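Local coordinates for protein phage integrase/site-specific recombinase (Haloarcula marismortui, PDB 3NRW) that probably binds DNA as a site-specific recombinase of the tyrosine recombinase (phage integrase) family, represented here by its N-terminal core-binding domain, at residues Leu7-Ala12 and Arg46-Met51; Tyr34-Phe39 and Met80-Asn85; Ala50-Thr55 and Val95-Leu100. One frame throughout, in Å; residues are numbered along the deposited sequence.

Interaction 1: Leu7-Ala12 and Arg46-Met51; sequences LSPREA and RDITAM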
loop_
_atom_site.group_PDB
_atom_site.type_symbol
_atom_site.label_atom_id
_atom_site.label_comp_id
_atom_site.label_asym_id
_atom_site.label_seq_id
_atom_site.Cartn_x
_atom_site.Cartn_y
_atom_site.Cartn_z
ATOM N N LEU A 7 6.301 2.675 11.216
ATOM C CA LEU A 7 6.863 3.217 9.988
ATOM C C LEU A 7 5.875 4.135 9.292
ATOM O O LEU A 7 4.673 3.859 9.242
ATOM C CB LEU A 7 7.251 2.095 9.018
ATOM C CG LEU A 7 8.336 1.108 9.450
ATOM C CD1 LEU A 7 8.531 0.065 8.357
ATOM C CD2 LEU A 7 9.637 1.850 9.716
ATOM N N SER A 8 6.400 5.227 8.753
ATOM C CA SER A 8 5.589 6.190 8.025
ATOM C C SER A 8 5.306 5.568 6.672
ATOM O O SER A 8 5.945 4.586 6.287
ATOM C CB SER A 8 6.369 7.486 7.817
ATOM O OG SER A 8 7.490 7.268 6.972
ATOM N N PRO A 9 4.335 6.123 5.934
ATOM C CA PRO A 9 4.031 5.566 4.617
ATOM C C PRO A 9 5.291 5.500 3.742
ATOM O O PRO A 9 5.595 4.451 3.165
ATOM C CB PRO A 9 2.980 6.532 4.081
ATOM C CG PRO A 9 2.194 6.860 5.334
ATOM C CD PRO A 9 3.307 7.099 6.347
ATOM N N ARG A 10 6.039 6.598 3.662
ATOM C CA ARG A 10 7.246 6.619 2.838
ATOM C C ARG A 10 8.267 5.571 3.289
ATOM O O ARG A 10 8.813 4.840 2.462
ATOM C CB ARG A 10 7.882 8.016 2.844
ATOM C CG ARG A 10 8.325 8.507 4.206
ATOM C CD ARG A 10 8.866 9.924 4.121
ATOM N NE ARG A 10 9.868 10.069 3.068
ATOM C CZ ARG A 10 10.496 11.208 2.797
ATOM N NH1 ARG A 10 10.225 12.297 3.506
ATOM N NH2 ARG A 10 11.392 11.265 1.819
ATOM N N GLU A 11 8.512 5.482 4.593
ATOM C CA GLU A 11 9.472 4.505 5.104
ATOM C C GLU A 11 9.025 3.081 4.778
ATOM O O GLU A 11 9.827 2.250 4.343
ATOM C CB GLU A 11 9.633 4.637 6.618
ATOM C CG GLU A 11 10.149 5.979 7.082
ATOM C CD GLU A 11 10.275 6.039 8.585
ATOM O OE1 GLU A 11 9.284 5.717 9.282
ATOM O OE2 GLU A 11 11.363 6.414 9.071
ATOM N N ALA A 12 7.741 2.806 4.999
ATOM C CA ALA A 12 7.175 1.485 4.730
ATOM C C ALA A 12 7.240 1.146 3.244
ATOM O O ALA A 12 7.458 -0.009 2.871
ATOM C CB ALA A 12 5.726 1.425 5.215
ATOM N N ARG A 46 -3.363 13.131 4.000
ATOM C CA ARG A 46 -4.431 12.855 4.951
ATOM C C ARG A 46 -3.877 12.741 6.368
ATOM O O ARG A 46 -4.555 12.246 7.267
ATOM C CB ARG A 46 -5.147 11.552 4.585
ATOM C CG ARG A 46 -5.844 11.562 3.235
ATOM C CD ARG A 46 -6.868 12.678 3.152
ATOM N NE ARG A 46 -8.153 12.204 2.645
ATOM C CZ ARG A 46 -8.955 11.374 3.305
ATOM N NH1 ARG A 46 -8.607 10.924 4.502
ATOM N NH2 ARG A 46 -10.109 10.992 2.771
ATOM N N ASP A 47 -2.637 13.186 6.551
ATOM C CA ASP A 47 -1.962 13.171 7.846
ATOM C C ASP A 47 -1.799 11.794 8.494
ATOM O O ASP A 47 -1.870 11.664 9.715
ATOM C CB ASP A 47 -2.670 14.109 8.833
ATOM C CG ASP A 47 -2.813 15.525 8.300
ATOM O OD1 ASP A 47 -1.822 16.075 7.774
ATOM O OD2 ASP A 47 -3.921 16.092 8.417
ATOM N N ILE A 48 -1.595 10.762 7.683
ATOM C CA ILE A 48 -1.370 9.417 8.213
ATOM C C ILE A 48 0.143 9.299 8.400
ATOM O O ILE A 48 0.874 9.087 7.436
ATOM C CB ILE A 48 -1.867 8.348 7.220
ATOM C CG1 ILE A 48 -3.397 8.430 7.119
ATOM C CG2 ILE A 48 -1.409 6.948 7.658
ATOM C CD1 ILE A 48 -4.007 7.582 6.021
ATOM N N THR A 49 0.609 9.429 9.641
ATOM C CA THR A 49 2.043 9.391 9.934
ATOM C C THR A 49 2.643 8.030 10.251
ATOM O O THR A 49 3.862 7.891 10.288
ATOM C CB THR A 49 2.389 10.339 11.099
ATOM O OG1 THR A 49 1.669 9.931 12.267
ATOM C CG2 THR A 49 2.012 11.774 10.747
ATOM N N ALA A 50 1.795 7.035 10.494
ATOM C CA ALA A 50 2.257 5.686 10.801
ATOM C C ALA A 50 1.302 4.715 10.128
ATOM O O ALA A 50 0.086 4.891 10.194
ATOM C CB ALA A 50 2.269 5.456 12.315
HETATM N N MSE A 51 1.840 3.687 9.485
HETATM C CA MSE A 51 0.988 2.734 8.799
HETATM C C MSE A 51 0.017 2.010 9.727
HETATM O O MSE A 51 -1.063 1.606 9.299
HETATM C CB MSE A 51 1.844 1.721 8.030
HETATM C CG MSE A 51 2.586 2.314 6.838
HETATM SE SE MSE A 51 1.402 3.019 5.439
HETATM C CE MSE A 51 0.946 1.336 4.559
#
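Selenomethionine Met-51 and Pro-9 account for half of the surface buried where the start of helix 9-20 meets the loop 46-51, and the backbone of Leu-7 ties the two together. Met-51 N donates to Leu-7 O at 2.8 Å, a nearly straight bond (163° at the hydrogen) that arrives almost along the C=O axis (168°). From that anchor the Met-51 side chain sets off with CG anti to its carbonyl carbon and beside its own N, then bends at chi2 and chi3, so that it folds down against the first helical turn. There Met-51 CG rests on Ala-12 CB at 3.6 Å. Met-51 SE lies against Pro-9, 3.8 Å from Pro-9 CA and 3.9 Å from Pro-9 CG, the two side chains crossing obliquely. On the helix 73-92 side, Trp-86, Leu-87 and Leu-90 cover Met-51. Pro-9 also touches the loop chain, Pro-9 CD lying 3.3 Å from the carbonyl O of Ile-48. Next to it along the chain, Ser-8 CA makes a CA-H...O contact with Thr-49 O at 3.3 Å.

Ser-8 meets the loop through CA and CB, while its hydroxyl caps its own helix. Ser-8 OG stands between the backbone N and carbonyl carbon (chi1 65°) and accepts from Glu-11 N at 3.1 Å; Glu-11 OE1 answers by taking Ser-8 N on its anti lone pair at 3.0 Å. These reciprocal bonds make a capping box at the N terminus of helix 9-20, the first helix of the all-helical core-binding domain, which here is fastened to the loop 46-51, whose first residues complete the Schellman motif (Asp-47 as C-prime) that ends helix 26-45.

Interaction 2: Tyr34-Phe39 and Met80-Asn85; sequences YRLKHF and MQTLKN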
loop_
_atom_site.group_PDB
_atom_site.type_symbol
_atom_site.label_atom_id
_atom_site.label_comp_id
_atom_site.label_asym_id
_atom_site.label_seq_id
_atom_site.Cartn_x
_atom_site.Cartn_y
_atom_site.Cartn_z
ATOM N N TYR A 34 5.395 2.792 -8.694
ATOM C CA TYR A 34 4.387 3.678 -9.279
ATOM C C TYR A 34 3.028 3.504 -8.606
ATOM O O TYR A 34 2.344 4.488 -8.311
ATOM C CB TYR A 34 4.259 3.417 -10.782
ATOM C CG TYR A 34 5.564 3.545 -11.528
ATOM C CD1 TYR A 34 5.818 2.771 -12.660
ATOM C CD2 TYR A 34 6.564 4.411 -11.081
ATOM C CE1 TYR A 34 7.036 2.854 -13.325
ATOM C CE2 TYR A 34 7.784 4.500 -11.738
ATOM C CZ TYR A 34 8.015 3.717 -12.856
ATOM O OH TYR A 34 9.234 3.784 -13.494
ATOM N N ARG A 35 2.637 2.260 -8.355
ATOM C CA ARG A 35 1.352 2.005 -7.723
ATOM C C ARG A 35 1.273 2.564 -6.306
ATOM O O ARG A 35 0.292 3.220 -5.948
ATOM C CB ARG A 35 1.066 0.505 -7.692
ATOM C CG ARG A 35 0.896 -0.104 -9.071
ATOM C CD ARG A 35 0.927 -1.618 -9.007
ATOM N NE ARG A 35 0.809 -2.210 -10.335
ATOM C CZ ARG A 35 1.076 -3.482 -10.614
ATOM N NH1 ARG A 35 1.482 -4.309 -9.656
ATOM N NH2 ARG A 35 0.933 -3.928 -11.854
ATOM N N LEU A 36 2.305 2.316 -5.511
ATOM C CA LEU A 36 2.313 2.773 -4.128
ATOM C C LEU A 36 2.558 4.261 -3.987
ATOM O O LEU A 36 2.274 4.837 -2.940
ATOM C CB LEU A 36 3.343 1.988 -3.322
ATOM C CG LEU A 36 3.027 0.494 -3.207
ATOM C CD1 LEU A 36 4.065 -0.191 -2.336
ATOM C CD2 LEU A 36 1.628 0.312 -2.612
ATOM N N LYS A 37 3.079 4.892 -5.037
ATOM C CA LYS A 37 3.317 6.326 -4.976
ATOM C C LYS A 37 1.996 7.040 -4.709
ATOM O O LYS A 37 1.948 8.013 -3.960
ATOM C CB LYS A 37 3.927 6.834 -6.287
ATOM C CG LYS A 37 4.191 8.338 -6.299
ATOM C CD LYS A 37 4.693 8.789 -7.660
ATOM C CE LYS A 37 4.777 10.303 -7.745
ATOM N NZ LYS A 37 5.197 10.761 -9.100
ATOM N N HIS A 38 0.918 6.549 -5.315
ATOM C CA HIS A 38 -0.383 7.170 -5.123
ATOM C C HIS A 38 -0.827 7.064 -3.680
ATOM O O HIS A 38 -1.426 7.990 -3.134
ATOM C CB HIS A 38 -1.434 6.530 -6.031
ATOM C CG HIS A 38 -1.141 6.702 -7.486
ATOM N ND1 HIS A 38 -0.607 5.694 -8.262
ATOM C CD2 HIS A 38 -1.239 7.785 -8.289
ATOM C CE1 HIS A 38 -0.388 6.153 -9.481
ATOM N NE2 HIS A 38 -0.763 7.419 -9.523
ATOM N N PHE A 39 -0.535 5.933 -3.057
ATOM C CA PHE A 39 -0.936 5.750 -1.678
ATOM C C PHE A 39 -0.128 6.622 -0.723
ATOM O O PHE A 39 -0.684 7.232 0.190
ATOM C CB PHE A 39 -0.804 4.291 -1.262
ATOM C CG PHE A 39 -1.317 4.031 0.115
ATOM C CD1 PHE A 39 -0.494 4.206 1.222
ATOM C CD2 PHE A 39 -2.653 3.724 0.313
ATOM C CE1 PHE A 39 -0.998 4.080 2.509
ATOM C CE2 PHE A 39 -3.168 3.596 1.596
ATOM C CZ PHE A 39 -2.340 3.779 2.694
HETATM N N MSE A 80 -4.541 -2.218 -6.225
HETATM C CA MSE A 80 -5.063 -2.658 -4.936
HETATM C C MSE A 80 -4.385 -3.953 -4.496
HETATM O O MSE A 80 -4.184 -4.176 -3.302
HETATM C CB MSE A 80 -6.586 -2.851 -5.002
HETATM C CG MSE A 80 -7.388 -1.554 -5.220
HETATM SE SE MSE A 80 -7.014 -0.188 -3.895
HETATM C CE MSE A 80 -7.776 -1.020 -2.306
ATOM N N GLN A 81 -4.037 -4.800 -5.461
ATOM C CA GLN A 81 -3.372 -6.068 -5.167
ATOM C C GLN A 81 -1.978 -5.807 -4.600
ATOM O O GLN A 81 -1.528 -6.490 -3.676
ATOM C CB GLN A 81 -3.262 -6.922 -6.429
ATOM C CG GLN A 81 -2.549 -8.245 -6.211
ATOM C CD GLN A 81 -3.247 -9.115 -5.184
ATOM O OE1 GLN A 81 -4.386 -9.539 -5.385
ATOM N NE2 GLN A 81 -2.570 -9.378 -4.070
ATOM N N THR A 82 -1.285 -4.823 -5.165
ATOM C CA THR A 82 0.037 -4.490 -4.669
ATOM C C THR A 82 -0.130 -3.884 -3.282
ATOM O O THR A 82 0.670 -4.148 -2.393
ATOM C CB THR A 82 0.779 -3.509 -5.605
ATOM O OG1 THR A 82 1.276 -4.223 -6.747
ATOM C CG2 THR A 82 1.951 -2.858 -4.879
ATOM N N LEU A 83 -1.180 -3.088 -3.092
ATOM C CA LEU A 83 -1.437 -2.490 -1.784
ATOM C C LEU A 83 -1.634 -3.630 -0.789
ATOM O O LEU A 83 -1.098 -3.614 0.322
ATOM C CB LEU A 83 -2.697 -1.607 -1.825
ATOM C CG LEU A 83 -3.167 -1.022 -0.486
ATOM C CD1 LEU A 83 -2.043 -0.216 0.141
ATOM C CD2 LEU A 83 -4.404 -0.147 -0.684
ATOM N N LYS A 84 -2.406 -4.629 -1.203
ATOM C CA LYS A 84 -2.681 -5.788 -0.363
ATOM C C LYS A 84 -1.397 -6.539 0.008
ATOM O O LYS A 84 -1.175 -6.863 1.175
ATOM C CB LYS A 84 -3.638 -6.743 -1.085
ATOM C CG LYS A 84 -3.848 -8.068 -0.365
ATOM C CD LYS A 84 -4.748 -7.905 0.841
ATOM C CE LYS A 84 -6.177 -8.315 0.518
ATOM N NZ LYS A 84 -6.297 -9.791 0.348
ATOM N N ASN A 85 -0.559 -6.821 -0.984
ATOM C CA ASN A 85 0.686 -7.538 -0.729
ATOM C C ASN A 85 1.606 -6.732 0.172
ATOM O O ASN A 85 2.349 -7.285 0.991
ATOM C CB ASN A 85 1.402 -7.855 -2.039
ATOM C CG ASN A 85 0.573 -8.726 -2.947
ATOM O OD1 ASN A 85 -0.294 -9.465 -2.484
ATOM N ND2 ASN A 85 0.836 -8.657 -4.243
#
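Thr-82 has the largest share of surface buried where helix 34-39 crosses helix 80-85; one of its branches serves a polar contact, the other an apolar one. The short axes pass 9.4 Å apart at a signed angle of -79°, close to perpendicular, so each helix offers only a turn or so to the other. The CB of Thr-82 is directed toward the partner helix and meets Arg-35 CD at 3.9 Å. From there OG1 stands anti to the carbonyl carbon, beside the backbone N (chi1 -77°), and is reached by Arg-35 NH1 at 2.9 Å. The angle at the hydrogen is 149°, and the hydroxyl oxygen lies at the edge of the guanidinium, close to its plane. Arg-35 is extended from CG to NE and crosses the threonine at about a right angle, so its CD also passes 3.5 Å from Thr-82 OG1. The same hydroxyl has a weak hydrogen bond with Gly-78 O, one turn back in its own helix.

The other branch, Thr-82 CG2, is anti to the backbone N and turns to Leu-36, lying 3.9 Å from both its CG and its CD2. One residue on, Leu-36 CD2 approaches Leu-83 CA at 4.2 Å. Leu-83 CD1 finally sits over one face of the Phe-39 ring, 4.0 Å from Phe-39 CD2 and offset toward the rim.

Around this crossing of helices 26-45 and 73-92 the other two helices close in: Tyr-62 of helix 56-67 meets the Phe-39 ring edge-to-face and touches Leu-83, while Arg-13 and Tyr-16 of helix 9-20 pack on Leu-36.

Interaction 3: Ala50-Thr55 and Val95-Leu100; sequences AMRELT and VVDEDL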
loop_
_atom_site.group_PDB
_atom_site.type_symbol
_atom_site.label_atom_id
_atom_site.label_comp_id
_atom_site.label_asym_id
_atom_site.label_seq_id
_atom_site.Cartn_x
_atom_site.Cartn_y
_atom_site.Cartn_z
ATOM N N ALA A 50 1.795 7.035 10.494
ATOM C CA ALA A 50 2.257 5.686 10.801
ATOM C C ALA A 50 1.302 4.715 10.128
ATOM O O ALA A 50 0.086 4.891 10.194
ATOM C CB ALA A 50 2.269 5.456 12.315
HETATM N N MSE A 51 1.840 3.687 9.485
HETATM C CA MSE A 51 0.988 2.734 8.799
HETATM C C MSE A 51 0.017 2.010 9.727
HETATM O O MSE A 51 -1.063 1.606 9.299
HETATM C CB MSE A 51 1.844 1.721 8.030
HETATM C CG MSE A 51 2.586 2.314 6.838
HETATM SE SE MSE A 51 1.402 3.019 5.439
HETATM C CE MSE A 51 0.946 1.336 4.559
ATOM N N ARG A 52 0.387 1.856 10.994
ATOM C CA ARG A 52 -0.489 1.174 11.939
ATOM C C ARG A 52 -1.814 1.925 12.121
ATOM O O ARG A 52 -2.806 1.350 12.573
ATOM C CB ARG A 52 0.213 1.017 13.292
ATOM C CG ARG A 52 -0.483 0.061 14.248
ATOM C CD ARG A 52 0.228 0.025 15.587
ATOM N NE ARG A 52 1.620 -0.408 15.471
ATOM C CZ ARG A 52 2.004 -1.648 15.177
ATOM N NH1 ARG A 52 1.105 -2.596 14.959
ATOM N NH2 ARG A 52 3.294 -1.945 15.124
ATOM N N GLU A 53 -1.826 3.204 11.758
ATOM C CA GLU A 53 -3.021 4.040 11.877
ATOM C C GLU A 53 -4.105 3.656 10.874
ATOM O O GLU A 53 -5.264 4.035 11.030
ATOM C CB GLU A 53 -2.653 5.516 11.692
ATOM C CG GLU A 53 -1.760 6.066 12.799
ATOM C CD GLU A 53 -1.299 7.491 12.542
ATOM O OE1 GLU A 53 -0.662 8.081 13.441
ATOM O OE2 GLU A 53 -1.563 8.019 11.442
ATOM N N LEU A 54 -3.727 2.908 9.843
ATOM C CA LEU A 54 -4.686 2.481 8.831
ATOM C C LEU A 54 -5.789 1.599 9.408
ATOM O O LEU A 54 -5.569 0.858 10.366
ATOM C CB LEU A 54 -3.969 1.730 7.712
ATOM C CG LEU A 54 -3.090 2.599 6.817
ATOM C CD1 LEU A 54 -2.365 1.713 5.823
ATOM C CD2 LEU A 54 -3.951 3.635 6.091
ATOM N N THR A 55 -6.972 1.695 8.806
ATOM C CA THR A 55 -8.152 0.929 9.212
ATOM C C THR A 55 -8.950 0.565 7.967
ATOM O O THR A 55 -8.648 1.036 6.871
ATOM C CB THR A 55 -9.096 1.760 10.101
ATOM O OG1 THR A 55 -9.566 2.892 9.357
ATOM C CG2 THR A 55 -8.385 2.238 11.353
ATOM N N VAL A 95 4.422 -4.141 11.619
ATOM C CA VAL A 95 4.267 -2.707 11.374
ATOM C C VAL A 95 2.800 -2.276 11.374
ATOM O O VAL A 95 2.483 -1.114 11.641
ATOM C CB VAL A 95 4.943 -2.313 10.044
ATOM C CG1 VAL A 95 4.650 -0.857 9.701
ATOM C CG2 VAL A 95 6.443 -2.522 10.166
ATOM N N VAL A 96 1.904 -3.208 11.066
ATOM C CA VAL A 96 0.483 -2.903 11.087
ATOM C C VAL A 96 -0.271 -4.070 11.718
ATOM O O VAL A 96 0.263 -5.175 11.822
ATOM C CB VAL A 96 -0.081 -2.642 9.674
ATOM C CG1 VAL A 96 -1.460 -2.040 9.795
ATOM C CG2 VAL A 96 0.824 -1.689 8.903
ATOM N N ASP A 97 -1.501 -3.808 12.155
ATOM C CA ASP A 97 -2.352 -4.824 12.775
ATOM C C ASP A 97 -2.446 -6.054 11.880
ATOM O O ASP A 97 -2.592 -5.935 10.667
ATOM C CB ASP A 97 -3.760 -4.268 13.003
ATOM C CG ASP A 97 -3.810 -3.232 14.109
ATOM O OD1 ASP A 97 -4.851 -2.552 14.229
ATOM O OD2 ASP A 97 -2.821 -3.106 14.863
ATOM N N GLU A 98 -2.380 -7.235 12.484
ATOM C CA GLU A 98 -2.445 -8.469 11.714
ATOM C C GLU A 98 -3.735 -8.656 10.920
ATOM O O GLU A 98 -3.745 -9.378 9.924
ATOM C CB GLU A 98 -2.226 -9.682 12.624
ATOM C CG GLU A 98 -3.077 -9.696 13.882
ATOM C CD GLU A 98 -2.374 -9.068 15.073
ATOM O OE1 GLU A 98 -2.041 -7.861 15.015
ATOM O OE2 GLU A 98 -2.150 -9.786 16.073
ATOM N N ASP A 99 -4.821 -8.014 11.342
ATOM C CA ASP A 99 -6.086 -8.163 10.626
ATOM C C ASP A 99 -6.372 -7.058 9.612
ATOM O O ASP A 99 -7.489 -6.947 9.106
ATOM C CB ASP A 99 -7.258 -8.255 11.612
ATOM C CG ASP A 99 -7.425 -6.997 12.450
ATOM O OD1 ASP A 99 -8.420 -6.912 13.199
ATOM O OD2 ASP A 99 -6.565 -6.093 12.369
ATOM N N LEU A 100 -5.367 -6.248 9.296
ATOM C CA LEU A 100 -5.574 -5.163 8.348
ATOM C C LEU A 100 -5.533 -5.566 6.873
ATOM O O LEU A 100 -6.409 -5.190 6.096
ATOM C CB LEU A 100 -4.553 -4.048 8.580
ATOM C CG LEU A 100 -4.786 -2.838 7.672
ATOM C CD1 LEU A 100 -5.971 -2.026 8.195
ATOM C CD2 LEU A 100 -3.543 -1.980 7.629
HETATM O O HOH W 1 3.215 1.597 11.787
HETATM O O HOH W 2 -5.919 -1.413 11.749
#
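Val-96 fits its two methyls against the backbone and CB of Met-51: CG2 lies 3.7 Å from Met-51 CB, and CG1 is 3.7 Å from Met-51 O. Val-95 CG1 adds a looser touch on the same CB. Further along, Leu-100, with CG anti to its backbone N, brings CD2 to 3.7 Å from Leu-54 CB and lays CD1 along Leu-54 O and Thr-55 CA. Leu-54 in turn packs on Phe-39, and Val-96 on Leu-90 of helix 73-92.

Residues 50-55 belong to the link between helices 26-45 and 56-67 of the helical core-binding domain, carrying a short 3-10 turn and ending at Thr-55, the N-cap of helix 56-67. Residues 95-100 come shortly after helix 73-92 and fold into a type I turn from Asp-97 to Leu-100.

Two waters bridge the outer side, one accepting from Arg-52 N at 2.9 Å and donating to Val-95 O, the other donating to Leu-54 O at 2.7 Å and to Asp-97 OD1. Arg-52 has CG anti to its backbone N and bends at chi3, so that Val-95 O lies over one face of the guanidinium, 3.6 Å from Arg-52 CZ. Arg-52 NH2 is bonded to Asp-94 O and Pro-5 O, whereas Arg-52 NH1 makes a long salt bridge, 4.0 Å, to Asp-97 OD2, which lies in plane at the guanidinium's edge.

In the fold
Interactions 1 and 3 share Ala-50 and Met-51 and have centres about 10 Å apart: the same loop is bonded to the start of helix 9-20 and packed against the chain after helix 73-92. Leu-7 CD1 and Val-95 CG2, 3.8 Å apart, join segments 7-12 and 95-100 directly. Interaction 2 lies deeper, its centre about 4 Å from that of the chain. Its Phe-39 reaches both others, with CE1 3.9 Å from Met-51 SE and CZ 3.7 Å from Leu-54 CD1. One apolar interior thus runs from the helix crossing to the loops. No ligand or DNA is identified at these contacts.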